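Local coordinates for protein FimX (Pseudomonas aeruginosa PAO1, PDB 3HV8) that is an EAL-domain protein, seen here as that domain alone with C2E bound in its pocket, at residues A[75-89]-A[111-125]. Numbering follows the deposited sequence. Where two conformers were deposited one is given.
Sequences KEAGLAEKIDRWVIL and LSSASLQDPGLLPWL. With C2E (9,9'-[(2R,3R,3aS,5S,7aR,9R,10R,10aS,12S,14aR)-3,5,10,12-tetrahydroxy-5,12-dioxidooctahydro-2H,7H-difuro[3,2-d:3',2'-j][1,3,7,9,2,8]tetraoxadiphosphacyclododecine-2,9-diyl]bis(2-amino-1,9-dihydro-6H-purin-6-one)), chain B.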
ATOM      1  N   LYS A  75       4.057 -12.041  12.664  1.00 23.28           N
ATOM      2  CA  LYS A  75       3.815 -11.041  13.698  1.00 23.53           C
ATOM      3  C   LYS A  75       3.785 -11.653  15.108  1.00 24.00           C
ATOM      4  O   LYS A  75       4.392 -11.123  16.045  1.00 25.96           O
ATOM      5  CB  LYS A  75       2.537 -10.248  13.404  1.00 26.09           C
ATOM      6  CG  LYS A  75       2.340  -9.129  14.396  1.00 25.56           C
ATOM      7  CD  LYS A  75       1.390  -8.060  13.862  1.00 33.22           C
ATOM      8  CE  LYS A  75       0.010  -8.636  13.575  1.00 34.28           C
ATOM      9  NZ  LYS A  75      -0.885  -7.621  12.919  1.00 34.45           N
ATOM     10  N   GLU A  76       3.108 -12.789  15.241  1.00 24.40           N
ATOM     11  CA  GLU A  76       2.995 -13.450  16.538  1.00 26.21           C
ATOM     12  C   GLU A  76       4.369 -13.916  17.053  1.00 25.39           C
ATOM     13  O   GLU A  76       4.621 -13.916  18.266  1.00 27.12           O
ATOM     14  CB  GLU A  76       1.977 -14.597  16.454  1.00 26.43           C
ATOM     15  CG  GLU A  76       1.800 -15.426  17.737  1.00 25.61           C
ATOM     16  CD  GLU A  76       1.242 -14.656  18.934  1.00 29.30           C
ATOM     17  OE1 GLU A  76       1.179 -15.274  20.016  1.00 28.22           O
ATOM     18  OE2 GLU A  76       0.858 -13.465  18.821  1.00 29.51           O
ATOM     19  N   ALA A  77       5.266 -14.243  16.124  1.00 24.57           N
ATOM     20  CA  ALA A  77       6.617 -14.700  16.460  1.00 25.37           C
ATOM     21  C   ALA A  77       7.632 -13.568  16.558  1.00 29.01           C
ATOM     22  O   ALA A  77       8.826 -13.823  16.705  1.00 29.53           O
ATOM     23  CB  ALA A  77       7.122 -15.731  15.427  1.00 26.76           C
ATOM     24  N   GLY A  78       7.181 -12.319  16.444  1.00 25.75           N
ATOM     25  CA  GLY A  78       8.079 -11.192  16.610  1.00 26.90           C
ATOM     26  C   GLY A  78       8.958 -10.892  15.405  1.00 27.16           C
ATOM     27  O   GLY A  78      10.017 -10.284  15.550  1.00 30.72           O
ATOM     28  N   LEU A  79       8.513 -11.306  14.224  1.00 22.12           N
ATOM     29  CA  LEU A  79       9.278 -11.133  12.986  1.00 23.63           C
ATOM     30  C   LEU A  79       8.699 -10.077  12.039  1.00 22.12           C
ATOM     31  O   LEU A  79       9.266  -9.841  10.969  1.00 23.60           O
ATOM     32  CB  LEU A  79       9.366 -12.464  12.236  1.00 25.14           C
ATOM     33  CG  LEU A  79      10.076 -13.603  12.986  1.00 25.83           C
ATOM     34  CD1 LEU A  79      10.064 -14.883  12.142  1.00 28.86           C
ATOM     35  CD2 LEU A  79      11.503 -13.209  13.388  1.00 28.55           C
ATOM     36  N   ALA A  80       7.578  -9.450  12.410  1.00 23.45           N
ATOM     37  CA  ALA A  80       6.883  -8.579  11.456  1.00 23.27           C
ATOM     38  C   ALA A  80       7.673  -7.313  11.129  1.00 22.98           C
ATOM     39  O   ALA A  80       7.690  -6.867   9.977  1.00 22.71           O
ATOM     40  CB  ALA A  80       5.462  -8.228  11.954  1.00 23.75           C
ATOM     41  N   GLU A  81       8.337  -6.739  12.128  1.00 23.56           N
ATOM     42  CA  GLU A  81       9.147  -5.558  11.885  1.00 22.62           C
ATOM     43  C   GLU A  81      10.303  -5.873  10.952  1.00 22.76           C
ATOM     44  O   GLU A  81      10.588  -5.122  10.021  1.00 23.73           O
ATOM     45  CB  GLU A  81       9.676  -4.979  13.196  1.00 22.66           C
ATOM     46  CG  GLU A  81       8.588  -4.560  14.196  1.00 26.73           C
ATOM     47  CD  GLU A  81       8.230  -5.655  15.196  1.00 31.02           C
ATOM     48  OE1 GLU A  81       8.424  -6.851  14.892  1.00 29.88           O
ATOM     49  OE2 GLU A  81       7.749  -5.308  16.297  1.00 34.79           O
ATOM     50  N   LYS A  82      10.963  -7.008  11.184  1.00 22.01           N
ATOM     51  CA  LYS A  82      12.067  -7.425  10.318  1.00 24.59           C
ATOM     52  C   LYS A  82      11.623  -7.653   8.876  1.00 21.52           C
ATOM     53  O   LYS A  82      12.330  -7.299   7.941  1.00 23.61           O
ATOM     54  CB  LYS A  82      12.739  -8.694  10.859  1.00 25.64           C
ATOM     55  CG  LYS A  82      13.807  -8.421  11.895  1.00 38.38           C
ATOM     56  CD  LYS A  82      14.654  -9.660  12.143  1.00 53.92           C
ATOM     57  CE  LYS A  82      14.415 -10.212  13.532  1.00 64.28           C
ATOM     58  NZ  LYS A  82      14.908  -9.252  14.556  1.00 54.07           N
ATOM     59  N   ILE A  83      10.458  -8.262   8.676  1.00 22.36           N
ATOM     60  CA  ILE A  83       9.938  -8.422   7.327  1.00 21.58           C
ATOM     61  C   ILE A  83       9.693  -7.065   6.668  1.00 22.17           C
ATOM     62  O   ILE A  83      10.084  -6.841   5.516  1.00 22.64           O
ATOM     63  CB  ILE A  83       8.640  -9.272   7.325  1.00 22.68           C
ATOM     64  CG1 ILE A  83       8.980 -10.735   7.633  1.00 24.06           C
ATOM     65  CG2 ILE A  83       7.900  -9.122   6.005  1.00 23.39           C
ATOM     66  CD1 ILE A  83       7.758 -11.634   7.795  1.00 26.49           C
ATOM     67  N   ASP A  84       9.078  -6.144   7.402  1.00 20.98           N
ATOM     68  CA  ASP A  84       8.850  -4.812   6.855  1.00 22.77           C
ATOM     69  C   ASP A  84      10.171  -4.109   6.502  1.00 24.42           C
ATOM     70  O   ASP A  84      10.263  -3.464   5.462  1.00 22.33           O
ATOM     71  CB  ASP A  84       8.028  -3.948   7.829  1.00 21.87           C
ATOM     72  CG  ASP A  84       6.547  -4.314   7.849  1.00 24.67           C
ATOM     73  OD1 ASP A  84       6.069  -5.042   6.944  1.00 23.01           O
ATOM     74  OD2 ASP A  84       5.869  -3.864   8.789  1.00 25.10           O
ATOM     75  N   ARG A  85      11.195  -4.241   7.343  1.00 21.97           N
ATOM     76  CA  ARG A  85      12.474  -3.607   7.020  1.00 23.15           C
ATOM     77  C   ARG A  85      13.074  -4.218   5.756  1.00 23.31           C
ATOM     78  O   ARG A  85      13.663  -3.496   4.951  1.00 23.44           O
ATOM     79  CB  ARG A  85      13.485  -3.735   8.169  1.00 22.87           C
ATOM     80  CG  ARG A  85      13.014  -3.215   9.533  1.00 29.75           C
ATOM     81  CD  ARG A  85      12.885  -1.706   9.622  1.00 36.66           C
ATOM     82  NE  ARG A  85      12.543  -1.263  10.985  1.00 34.31           N
ATOM     83  CZ  ARG A  85      13.435  -0.927  11.919  1.00 35.65           C
ATOM     84  NH1 ARG A  85      13.029  -0.541  13.126  1.00 34.35           N
ATOM     85  NH2 ARG A  85      14.736  -0.975  11.651  1.00 39.97           N
ATOM     86  N   TRP A  86      12.924  -5.533   5.569  1.00 22.46           N
ATOM     87  CA  TRP A  86      13.425  -6.194   4.357  1.00 22.71           C
ATOM     88  C   TRP A  86      12.718  -5.609   3.131  1.00 22.67           C
ATOM     89  O   TRP A  86      13.350  -5.277   2.126  1.00 23.55           O
ATOM     90  CB  TRP A  86      13.201  -7.720   4.426  1.00 23.87           C
ATOM     91  CG  TRP A  86      13.891  -8.459   3.330  1.00 23.36           C
ATOM     92  CD1 TRP A  86      15.131  -9.056   3.403  1.00 26.64           C
ATOM     93  CD2 TRP A  86      13.421  -8.681   1.996  1.00 21.90           C
ATOM     94  NE1 TRP A  86      15.446  -9.623   2.202  1.00 25.32           N
ATOM     95  CE2 TRP A  86      14.431  -9.400   1.311  1.00 26.12           C
ATOM     96  CE3 TRP A  86      12.257  -8.325   1.300  1.00 24.16           C
ATOM     97  CZ2 TRP A  86      14.303  -9.786  -0.028  1.00 25.44           C
ATOM     98  CZ3 TRP A  86      12.131  -8.708  -0.031  1.00 24.56           C
ATOM     99  CH2 TRP A  86      13.154  -9.426  -0.684  1.00 26.14           C
ATOM    100  N   VAL A  87      11.400  -5.459   3.217  1.00 22.36           N
ATOM    101  CA  VAL A  87      10.643  -4.935   2.097  1.00 23.23           C
ATOM    102  C   VAL A  87      11.037  -3.503   1.795  1.00 21.99           C
ATOM    103  O   VAL A  87      11.267  -3.153   0.642  1.00 23.17           O
ATOM    104  CB  VAL A  87       9.128  -5.011   2.371  1.00 20.39           C
ATOM    105  CG1 VAL A  87       8.351  -4.242   1.290  1.00 22.16           C
ATOM    106  CG2 VAL A  87       8.658  -6.481   2.459  1.00 23.03           C
ATOM    107  N   ILE A  88      11.126  -2.683   2.841  1.00 21.29           N
ATOM    108  CA  ILE A  88      11.448  -1.271   2.675  1.00 22.40           C
ATOM    109  C   ILE A  88      12.862  -1.112   2.136  1.00 25.68           C
ATOM    110  O   ILE A  88      13.093  -0.332   1.225  1.00 23.41           O
ATOM    111  CB  ILE A  88      11.309  -0.506   3.991  1.00 21.65           C
ATOM    112  CG1 ILE A  88       9.842  -0.523   4.459  1.00 23.72           C
ATOM    113  CG2 ILE A  88      11.805   0.940   3.846  1.00 24.79           C
ATOM    114  CD1 ILE A  88       9.668  -0.111   5.915  1.00 23.55           C
ATOM    115  N   LEU A  89      13.810  -1.851   2.696  1.00 23.55           N
ATOM    116  CA  LEU A  89      15.193  -1.744   2.243  1.00 26.08           C
ATOM    117  C   LEU A  89      15.309  -2.069   0.761  1.00 26.03           C
ATOM    118  O   LEU A  89      15.996  -1.374  -0.012  1.00 27.08           O
ATOM    119  CB  LEU A  89      16.072  -2.684   3.062  1.00 27.30           C
ATOM    120  CG  LEU A  89      17.560  -2.527   2.828  1.00 29.50           C
ATOM    121  CD1 LEU A  89      17.996  -1.187   3.407  1.00 33.27           C
ATOM    122  CD2 LEU A  89      18.310  -3.677   3.477  1.00 33.06           C
ATOM    123  N   LEU A 111       2.869  -1.351   5.540  1.00 20.91           N
ATOM    124  CA  LEU A 111       3.412  -1.502   6.887  1.00 22.79           C
ATOM    125  C   LEU A 111       2.489  -2.381   7.721  1.00 22.97           C
ATOM    126  O   LEU A 111       1.263  -2.174   7.741  1.00 24.21           O
ATOM    127  CB  LEU A 111       3.556  -0.142   7.570  1.00 23.40           C
ATOM    128  CG  LEU A 111       4.592   0.782   6.949  1.00 24.16           C
ATOM    129  CD1 LEU A 111       4.583   2.112   7.713  1.00 26.27           C
ATOM    130  CD2 LEU A 111       6.004   0.160   6.926  1.00 25.10           C
ATOM    131  N   SER A 112       3.057  -3.344   8.434  1.00 24.85           N
ATOM    132  CA  SER A 112       2.273  -4.115   9.399  1.00 23.51           C
ATOM    133  C   SER A 112       2.004  -3.292  10.661  1.00 23.83           C
ATOM    134  O   SER A 112       2.654  -2.272  10.907  1.00 22.85           O
ATOM    135  CB  SER A 112       3.016  -5.397   9.799  1.00 23.65           C
ATOM    136  OG  SER A 112       4.146  -5.078  10.589  1.00 26.75           O
ATOM    137  N   SER A 113       1.053  -3.750  11.473  1.00 24.02           N
ATOM    138  CA  SER A 113       0.768  -3.056  12.723  1.00 23.73           C
ATOM    139  C   SER A 113       1.982  -3.044  13.649  1.00 25.14           C
ATOM    140  O   SER A 113       2.148  -2.124  14.446  1.00 24.84           O
ATOM    141  CB  SER A 113      -0.435  -3.683  13.426  1.00 24.05           C
ATOM    142  OG  SER A 113      -0.129  -5.008  13.848  1.00 25.95           O
ATOM    143  N   ALA A 114       2.825  -4.065  13.560  1.00 23.84           N
ATOM    144  CA  ALA A 114       4.026  -4.084  14.388  1.00 25.24           C
ATOM    145  C   ALA A 114       4.922  -2.896  14.060  1.00 25.32           C
ATOM    146  O   ALA A 114       5.450  -2.245  14.959  1.00 27.61           O
ATOM    147  CB  ALA A 114       4.768  -5.403  14.218  1.00 26.43           C
ATOM    148  N   SER A 115       5.066  -2.575  12.778  1.00 24.86           N
ATOM    149  CA  SER A 115       5.879  -1.425  12.402  1.00 24.94           C
ATOM    150  C   SER A 115       5.255  -0.105  12.865  1.00 27.97           C
ATOM    151  O   SER A 115       5.972   0.835  13.202  1.00 26.50           O
ATOM    152  CB  SER A 115       6.173  -1.412  10.902  1.00 25.36           C
ATOM    153  OG  SER A 115       7.082  -2.451  10.572  1.00 27.55           O
ATOM    154  N   LEU A 116       3.927  -0.025  12.898  0.51 27.58           N
ATOM    155  CA  LEU A 116       3.285   1.186  13.415  0.51 28.86           C
ATOM    156  C   LEU A 116       3.732   1.451  14.838  0.51 32.92           C
ATOM    157  O   LEU A 116       3.958   2.596  15.232  0.51 35.04           O
ATOM    158  CB  LEU A 116       1.767   1.055  13.410  0.51 30.77           C
ATOM    159  CG  LEU A 116       1.095   1.037  12.052  0.51 24.32           C
ATOM    160  CD1 LEU A 116      -0.415   0.890  12.209  0.51 26.43           C
ATOM    161  CD2 LEU A 116       1.434   2.311  11.289  0.51 33.89           C
ATOM    162  N   GLN A 117       3.847   0.379  15.609  1.00 29.59           N
ATOM    163  CA  GLN A 117       4.173   0.501  17.025  1.00 31.34           C
ATOM    164  C   GLN A 117       5.670   0.597  17.336  1.00 35.29           C
ATOM    165  O   GLN A 117       6.066   0.683  18.498  1.00 41.82           O
ATOM    166  CB  GLN A 117       3.575  -0.687  17.775  1.00 30.29           C
ATOM    167  CG  GLN A 117       2.066  -0.751  17.689  1.00 31.38           C
ATOM    168  CD  GLN A 117       1.514  -1.962  18.401  1.00 37.51           C
ATOM    169  OE1 GLN A 117       1.488  -3.059  17.847  1.00 38.72           O
ATOM    170  NE2 GLN A 117       1.070  -1.773  19.641  1.00 37.64           N
ATOM    171  N   ASP A 118       6.501   0.575  16.299  1.00 30.22           N
ATOM    172  CA  ASP A 118       7.953   0.446  16.455  1.00 27.17           C
ATOM    173  C   ASP A 118       8.592   1.830  16.485  1.00 29.89           C
ATOM    174  O   ASP A 118       8.687   2.486  15.459  1.00 30.54           O
ATOM    175  CB  ASP A 118       8.488  -0.362  15.270  1.00 26.98           C
ATOM    176  CG  ASP A 118       9.978  -0.640  15.349  1.00 33.19           C
ATOM    177  OD1 ASP A 118      10.482  -1.345  14.441  1.00 33.14           O
ATOM    178  OD2 ASP A 118      10.649  -0.169  16.296  1.00 33.01           O
ATOM    179  N   PRO A 119       9.039   2.282  17.672  1.00 32.66           N
ATOM    180  CA  PRO A 119       9.649   3.612  17.782  1.00 36.01           C
ATOM    181  C   PRO A 119      10.971   3.704  17.020  1.00 33.25           C
ATOM    182  O   PRO A 119      11.479   4.796  16.788  1.00 37.19           O
ATOM    183  CB  PRO A 119       9.902   3.740  19.288  1.00 37.46           C
ATOM    184  CG  PRO A 119      10.019   2.322  19.754  1.00 41.68           C
ATOM    185  CD  PRO A 119       8.941   1.628  18.987  1.00 36.53           C
ATOM    186  N   GLY A 120      11.527   2.566  16.619  1.00 32.42           N
ATOM    187  CA  GLY A 120      12.770   2.577  15.871  1.00 31.42           C
ATOM    188  C   GLY A 120      12.619   2.742  14.365  1.00 26.41           C
ATOM    189  O   GLY A 120      13.600   2.941  13.655  1.00 29.33           O
ATOM    190  N   LEU A 121      11.383   2.659  13.873  1.00 29.58           N
ATOM    191  CA  LEU A 121      11.168   2.677  12.436  1.00 30.36           C
ATOM    192  C   LEU A 121      11.596   4.006  11.808  1.00 24.93           C
ATOM    193  O   LEU A 121      12.351   4.027  10.837  1.00 26.47           O
ATOM    194  CB  LEU A 121       9.706   2.351  12.100  1.00 26.16           C
ATOM    195  CG  LEU A 121       9.355   2.502  10.613  1.00 25.85           C
ATOM    196  CD1 LEU A 121      10.161   1.551   9.745  1.00 26.57           C
ATOM    197  CD2 LEU A 121       7.853   2.315  10.373  1.00 28.02           C
ATOM    198  N   LEU A 122      11.109   5.111  12.366  0.60 28.93           N
ATOM    199  CA  LEU A 122      11.429   6.426  11.814  0.60 31.67           C
ATOM    200  C   LEU A 122      12.930   6.737  11.806  0.60 29.69           C
ATOM    201  O   LEU A 122      13.472   7.116  10.768  0.60 31.08           O
ATOM    202  CB  LEU A 122      10.645   7.533  12.530  0.60 34.30           C
ATOM    203  CG  LEU A 122       9.156   7.659  12.202  0.60 29.66           C
ATOM    204  CD1 LEU A 122       8.512   8.668  13.139  0.60 33.84           C
ATOM    205  CD2 LEU A 122       8.959   8.064  10.753  0.60 33.01           C
ATOM    206  N   PRO A 123      13.611   6.579  12.960  1.00 32.43           N
ATOM    207  CA  PRO A 123      15.058   6.817  12.962  1.00 34.31           C
ATOM    208  C   PRO A 123      15.769   5.961  11.912  1.00 32.76           C
ATOM    209  O   PRO A 123      16.632   6.462  11.195  1.00 32.66           O
ATOM    210  CB  PRO A 123      15.487   6.395  14.376  1.00 34.77           C
ATOM    211  CG  PRO A 123      14.281   6.562  15.208  1.00 37.99           C
ATOM    212  CD  PRO A 123      13.114   6.220  14.299  1.00 31.90           C
ATOM    213  N   TRP A 124      15.399   4.685  11.806  1.00 30.00           N
ATOM    214  CA  TRP A 124      16.035   3.807  10.833  1.00 27.83           C
ATOM    215  C   TRP A 124      15.726   4.222   9.395  1.00 28.37           C
ATOM    216  O   TRP A 124      16.599   4.224   8.536  1.00 29.00           O
ATOM    217  CB  TRP A 124      15.611   2.353  11.065  1.00 26.71           C
ATOM    218  CG  TRP A 124      16.053   1.425   9.959  1.00 26.95           C
ATOM    219  CD1 TRP A 124      17.263   0.801   9.849  1.00 30.50           C
ATOM    220  CD2 TRP A 124      15.288   1.018   8.806  1.00 28.07           C
ATOM    221  NE1 TRP A 124      17.301   0.039   8.705  1.00 29.56           N
ATOM    222  CE2 TRP A 124      16.105   0.153   8.047  1.00 30.08           C
ATOM    223  CE3 TRP A 124      13.997   1.309   8.344  1.00 25.13           C
ATOM    224  CZ2 TRP A 124      15.678  -0.429   6.851  1.00 26.73           C
ATOM    225  CZ3 TRP A 124      13.573   0.733   7.157  1.00 27.12           C
ATOM    226  CH2 TRP A 124      14.409  -0.124   6.419  1.00 28.83           C
ATOM    227  N   LEU A 125      14.465   4.566   9.136  1.00 27.40           N
ATOM    228  CA  LEU A 125      14.068   4.927   7.783  1.00 29.55           C
ATOM    229  C   LEU A 125      14.832   6.166   7.323  1.00 29.71           C
ATOM    230  O   LEU A 125      15.274   6.236   6.185  1.00 32.36           O
ATOM    231  CB  LEU A 125      12.553   5.163   7.713  1.00 29.92           C
ATOM    232  CG  LEU A 125      11.944   5.613   6.388  1.00 30.91           C
ATOM    233  CD1 LEU A 125      12.198   4.604   5.286  1.00 31.79           C
ATOM    234  CD2 LEU A 125      10.445   5.840   6.581  1.00 28.78           C
TER
HETATM  235  P1  C2E B 900      -4.177  -5.859   0.152  1.00 26.53           P
HETATM  236  O2P C2E B 900      -4.730  -4.371   0.328  1.00 35.94           O
HETATM  237  O1P C2E B 900      -5.358  -6.746   0.173  1.00 45.66           O
HETATM  238  O5' C2E B 900      -3.507  -6.153  -1.264  1.00 39.66           O
HETATM  239  C5' C2E B 900      -4.387  -6.437  -2.369  1.00 33.20           C
HETATM  240  C4' C2E B 900      -4.578  -7.945  -2.638  1.00 26.96           C
HETATM  241  O4' C2E B 900      -5.415  -8.103  -3.809  1.00 26.51           O
HETATM  242  C3' C2E B 900      -3.206  -8.469  -3.044  1.00 24.86           C
HETATM  243  O3' C2E B 900      -3.037  -9.800  -2.534  1.00 22.26           O
HETATM  244  C2' C2E B 900      -3.216  -8.410  -4.590  1.00 26.46           C
HETATM  245  O2' C2E B 900      -2.393  -9.385  -5.201  1.00 29.30           O
HETATM  246  C1' C2E B 900      -4.690  -8.696  -4.877  1.00 24.07           C
HETATM  247  N9  C2E B 900      -5.185  -8.155  -6.133  1.00 25.74           N
HETATM  248  C8  C2E B 900      -4.609  -7.172  -6.904  1.00 28.31           C
HETATM  249  N7  C2E B 900      -5.436  -6.826  -7.865  1.00 27.53           N
HETATM  250  C5  C2E B 900      -6.565  -7.587  -7.763  1.00 25.77           C
HETATM  251  C6  C2E B 900      -7.761  -7.660  -8.512  1.00 28.14           C
HETATM  252  O6  C2E B 900      -8.002  -6.915  -9.464  1.00 26.79           O
HETATM  253  N1  C2E B 900      -8.663  -8.570  -8.118  1.00 29.93           N
HETATM  254  C2  C2E B 900      -8.446  -9.389  -7.054  1.00 34.87           C
HETATM  255  N2  C2E B 900      -9.419 -10.291  -6.709  1.00 38.87           N
HETATM  256  N3  C2E B 900      -7.340  -9.332  -6.349  1.00 32.40           N
HETATM  257  C4  C2E B 900      -6.400  -8.444  -6.676  1.00 25.32           C
HETATM  258  P11 C2E B 900      -1.628 -10.139  -1.836  1.00 22.13           P
HETATM  259  O21 C2E B 900      -1.652 -11.660  -1.432  1.00 25.37           O
HETATM  260  O11 C2E B 900      -0.497  -9.729  -2.693  1.00 24.95           O
HETATM  261  O5A C2E B 900      -1.591  -9.210  -0.551  1.00 21.85           O
HETATM  262  C5A C2E B 900      -2.583  -9.395   0.468  1.00 22.65           C
HETATM  263  C4A C2E B 900      -2.273  -8.525   1.684  1.00 21.67           C
HETATM  264  O4A C2E B 900      -0.998  -8.904   2.223  1.00 21.59           O
HETATM  265  C3A C2E B 900      -2.144  -7.030   1.384  1.00 24.28           C
HETATM  266  O3A C2E B 900      -3.392  -6.349   1.432  1.00 25.12           O
HETATM  267  C2A C2E B 900      -1.320  -6.570   2.589  1.00 21.33           C
HETATM  268  O2A C2E B 900      -2.150  -6.498   3.762  1.00 23.31           O
HETATM  269  C1A C2E B 900      -0.386  -7.768   2.800  1.00 21.14           C
HETATM  270  N91 C2E B 900       0.871  -7.510   2.109  1.00 20.76           N
HETATM  271  C81 C2E B 900       1.215  -7.808   0.821  1.00 21.80           C
HETATM  272  N71 C2E B 900       2.439  -7.405   0.615  1.00 20.90           N
HETATM  273  C51 C2E B 900       2.960  -6.897   1.772  1.00 21.56           C
HETATM  274  C61 C2E B 900       4.201  -6.361   2.173  1.00 19.94           C
HETATM  275  O61 C2E B 900       5.134  -6.151   1.388  1.00 22.69           O
HETATM  276  N11 C2E B 900       4.290  -5.981   3.475  1.00 20.23           N
HETATM  277  C21 C2E B 900       3.257  -6.106   4.363  1.00 20.31           C
HETATM  278  N21 C2E B 900       3.417  -5.658   5.644  1.00 23.07           N
HETATM  279  N31 C2E B 900       2.092  -6.576   4.001  1.00 21.11           N
HETATM  280  C41 C2E B 900       1.945  -6.982   2.735  1.00 20.14           C
HETATM  281  O   HOH W   1      -0.888  -5.629  10.471  1.00 30.07           O
HETATM  282  O   HOH W   2       6.595  -3.087  17.281  1.00 35.94           O
HETATM  283  O   HOH W   3       9.725  -1.496  11.615  1.00 34.55           O
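The guanidinium of Arg85 lies flat on one face of the Trp124 indole, planes 27° apart, an off-centre cation-pi stack over the five-membered ring with Arg85 NH2 3.2 Å from Trp124 CG. Bent at chi2 (-70°), the arginine chain also sets its CD over the six-membered ring, a CH-pi contact 3.5 Å from the centroid. Ile88 takes the edge of the indole, and its CD1 runs on to Leu111 CD2. At the guanidinium's own edge sits Asp118: NH1 of Arg85 makes a salt bridge to Asp118 OD1 (3.0 Å), coming from above the carboxylate plane, while OD2 of Asp118 caps Gly120 N at the turn into helix 121-132. A water in the guanidinium plane accepts from Arg85 NE and donates to Asp118 OD1 and Ser115 OG.

In the TIM-like barrel of this EAL domain, helix 80-96 packs against the loop after strand 105-110, short helix 113-116 and the start of helix 121-132. Buried Asp84, itself part of the ligand pocket, ties helix to loop. Asp84 OD2 accepts three bonds: Ser115 OG at the anti lone pair (2.6 Å), Ser112 N from the syn side but tilted out of plane, and Ser112 OG from above the carboxylate. That grip probably fixes the carboxylate's rotation, leaving Asp84 OD1 to accept from N21 of C2E at 3.0 Å, nearly straight (162°). Farther along, Lys75 NZ donates to Ser113 OG (2.9 Å).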